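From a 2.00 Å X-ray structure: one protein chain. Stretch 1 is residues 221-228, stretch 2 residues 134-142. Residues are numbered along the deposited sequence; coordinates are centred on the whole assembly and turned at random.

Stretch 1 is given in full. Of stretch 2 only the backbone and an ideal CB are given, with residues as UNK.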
# COMPACT_ATOMS: atom_id res chain seq x y z
N ALA B 221 11.76 -1.15 32.89
CA ALA B 221 11.66 -1.32 34.34
C ALA B 221 11.12 -2.71 34.69
O ALA B 221 11.67 -3.40 35.55
CB ALA B 221 10.80 -0.21 34.96
N TRP B 222 10.06 -3.15 34.04
CA TRP B 222 9.52 -4.48 34.27
C TRP B 222 10.53 -5.57 33.96
O TRP B 222 10.50 -6.64 34.58
CB TRP B 222 8.27 -4.65 33.41
CG TRP B 222 7.62 -5.97 33.45
CD1 TRP B 222 6.55 -6.34 34.24
CD2 TRP B 222 7.93 -7.09 32.65
NE1 TRP B 222 6.22 -7.64 33.98
CE2 TRP B 222 7.04 -8.12 33.00
CE3 TRP B 222 8.89 -7.33 31.66
CZ2 TRP B 222 7.09 -9.37 32.40
CZ3 TRP B 222 8.92 -8.56 31.06
CH2 TRP B 222 8.03 -9.57 31.44
N SER B 223 11.42 -5.34 33.01
CA SER B 223 12.37 -6.37 32.62
C SER B 223 13.65 -6.33 33.46
O SER B 223 14.60 -7.03 33.16
CB SER B 223 12.71 -6.24 31.15
OG SER B 223 13.54 -5.12 30.93
N ASN B 224 13.66 -5.49 34.48
CA ASN B 224 14.82 -5.25 35.32
C ASN B 224 16.02 -4.80 34.53
O ASN B 224 17.13 -5.24 34.80
CB ASN B 224 15.19 -6.46 36.16
CG ASN B 224 16.07 -6.08 37.31
OD1 ASN B 224 15.82 -5.10 37.99
ND2 ASN B 224 17.18 -6.79 37.46
N GLY B 225 15.81 -3.95 33.55
CA GLY B 225 16.90 -3.45 32.75
C GLY B 225 17.26 -4.27 31.53
O GLY B 225 18.14 -3.85 30.78
N ARG B 226 16.61 -5.40 31.30
CA ARG B 226 17.01 -6.29 30.23
C ARG B 226 16.47 -5.90 28.86
O ARG B 226 17.04 -6.31 27.83
CB ARG B 226 16.56 -7.72 30.58
CG ARG B 226 17.32 -8.31 31.74
CD ARG B 226 16.72 -9.61 32.21
NE ARG B 226 17.48 -10.08 33.38
CZ ARG B 226 18.68 -10.65 33.29
NH1 ARG B 226 19.24 -10.82 32.10
NH2 ARG B 226 19.31 -11.04 34.39
N LEU B 227 15.42 -5.15 28.79
CA LEU B 227 14.87 -4.71 27.49
C LEU B 227 15.04 -3.21 27.38
O LEU B 227 14.69 -2.47 28.32
CB LEU B 227 13.40 -5.08 27.36
CG LEU B 227 12.96 -6.52 27.57
CD1 LEU B 227 11.46 -6.62 27.50
CD2 LEU B 227 13.58 -7.43 26.57
N HIS B 228 15.58 -2.77 26.25
CA HIS B 228 15.97 -1.38 26.05
C HIS B 228 14.77 -0.52 25.67
O HIS B 228 14.10 -0.81 24.67
CB HIS B 228 17.02 -1.29 24.94
CG HIS B 228 17.46 0.11 24.64
ND1 HIS B 228 18.09 0.90 25.58
CD2 HIS B 228 17.35 0.87 23.52
CE1 HIS B 228 18.36 2.08 25.05
NE2 HIS B 228 17.94 2.08 23.79
N UNK B 134 5.27 -13.34 23.88
CA UNK B 134 6.48 -13.90 23.31
C UNK B 134 7.72 -13.23 23.87
O UNK B 134 8.72 -13.90 24.15
CB UNK B 134 6.46 -13.77 21.79
N UNK B 135 7.68 -11.91 24.09
CA UNK B 135 8.79 -11.23 24.74
C UNK B 135 9.02 -11.80 26.14
O UNK B 135 10.14 -12.16 26.51
CB UNK B 135 8.53 -9.72 24.81
N UNK B 136 7.94 -11.91 26.93
CA UNK B 136 8.03 -12.54 28.26
C UNK B 136 8.61 -13.96 28.21
O UNK B 136 9.42 -14.34 29.07
CB UNK B 136 6.64 -12.58 28.91
N UNK B 137 8.20 -14.76 27.23
CA UNK B 137 8.74 -16.11 27.12
C UNK B 137 10.22 -16.09 26.76
O UNK B 137 10.97 -16.98 27.18
CB UNK B 137 7.96 -16.91 26.08
N UNK B 138 10.67 -15.10 25.99
CA UNK B 138 12.09 -15.02 25.66
C UNK B 138 12.97 -14.75 26.88
O UNK B 138 14.18 -14.94 26.82
CB UNK B 138 12.32 -13.93 24.61
N UNK B 139 12.39 -14.30 27.98
CA UNK B 139 13.09 -14.11 29.24
C UNK B 139 12.82 -15.24 30.22
O UNK B 139 13.03 -15.06 31.43
CB UNK B 139 12.69 -12.77 29.87
N UNK B 140 12.36 -16.39 29.70
CA UNK B 140 12.04 -17.55 30.52
C UNK B 140 10.79 -17.40 31.36
O UNK B 140 10.58 -18.16 32.32
CB UNK B 140 13.22 -17.86 31.44
N UNK B 141 9.94 -16.43 31.04
CA UNK B 141 8.75 -16.15 31.84
C UNK B 141 7.53 -16.74 31.14
O UNK B 141 7.25 -16.41 29.98
CB UNK B 141 8.58 -14.65 32.06
N UNK B 142 6.80 -17.58 31.86
CA UNK B 142 5.53 -18.11 31.38
C UNK B 142 4.48 -17.86 32.45
O UNK B 142 4.78 -17.43 33.56
CB UNK B 142 5.63 -19.60 31.05

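Stretch 1 leaves a helix after Trp222, makes a type I' turn from Ser223 to Arg226 and continues as loop. It offers stretch 2 the Trp222 ring, the Leu227 methyls and the aliphatic part of Arg226. At the positions that reach these groups, apolar side chains suit best; elsewhere stretch 1 leaves the choice open.

Position 134 is helical, and its CB has nothing of stretch 1 within 5.5 Å. Many side chains would do, polar ones included. It is Lys134, with NZ hydrogen-bonded elsewhere in the structure.

At position 135 CA-to-CB points toward stretch 1, and the ideal CB lies 5.0 Å from Leu227 CD1. The gap suits a medium apolar side chain; valine, isoleucine or leucine would be reasonable. The residue is Val135. Its CG1 packs 3.5 Å from Leu227 CD1.

Position 136 points sideways, but its ideal CB is already 4.2 Å from Trp222 CH2. A methyl is enough for contact here, and a small residue suits. Ala136 touches the indole with CB, 4.2 Å from Trp222 CH2.

Position 137 is helical and out of reach. Stretch 1 sets no demand, and small, polar or charged side chains would all do. The residue is Ala137.

Position 138 is also out of reach. A short polar side chain here could bond back to a backbone carbonyl, though others would fit. Ser138 does so: its OG donates to Val135 O at 2.7 Å.

Position 139 points toward stretch 1, yet no atom of it lies within 5.5 Å of the ideal CB. A long apolar side chain is needed to cross to Trp222, Leu227 and Arg226; leucine or methionine would suit. Leu139 has the largest covered area in stretch 2. Its CD1 lies 4.0 Å from Trp222 CZ3 and 4.3 Å from Leu227 CD1. On the other branch, Leu139 CD2 lies 4.4 Å from Arg226 CD.

Position 140 has phi 71° and psi 17°. Positive phi favours glycine, although asparagine can also adopt it. Stretch 1 is out of reach. The residue is Gly140.

Position 141 points toward stretch 1, with its ideal CB 5.1 Å from Trp222 CH2. A branched apolar side chain such as leucine or isoleucine could fill the space beside the indole. Leu141 brings CD1 to 3.2 Å from Trp222 CH2, a tight contact at an oblique approach to the ring.

Position 142 is extended and out of reach, so stretch 1 leaves the choice open. It is His142, which is poorly ordered.

Stretch 2 (134-142) KVAASLGLH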
# COMPACT_ATOMS: atom_id res chain seq x y z
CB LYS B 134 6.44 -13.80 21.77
CG LYS B 134 5.40 -14.76 21.19
CD LYS B 134 5.25 -14.58 19.69
CE LYS B 134 4.62 -15.83 19.04
NZ LYS B 134 3.43 -16.35 19.77
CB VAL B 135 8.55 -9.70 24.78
CG1 VAL B 135 9.55 -9.01 25.71
CG2 VAL B 135 8.69 -9.15 23.40
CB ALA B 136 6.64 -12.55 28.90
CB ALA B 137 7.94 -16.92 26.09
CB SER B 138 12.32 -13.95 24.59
OG SER B 138 12.38 -12.65 25.14
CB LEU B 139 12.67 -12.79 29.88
CG LEU B 139 12.88 -11.53 29.03
CD1 LEU B 139 12.19 -10.32 29.64
CD2 LEU B 139 14.36 -11.29 28.86
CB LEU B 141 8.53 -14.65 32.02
CG LEU B 141 9.59 -13.82 32.73
CD1 LEU B 141 9.21 -12.36 32.61
CD2 LEU B 141 9.71 -14.23 34.19
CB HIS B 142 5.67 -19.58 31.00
CG HIS B 142 6.77 -19.83 30.02
ND1 HIS B 142 8.03 -20.25 30.40
CD2 HIS B 142 6.82 -19.66 28.68
CE1 HIS B 142 8.79 -20.35 29.33
NE2 HIS B 142 8.08 -20.00 28.27
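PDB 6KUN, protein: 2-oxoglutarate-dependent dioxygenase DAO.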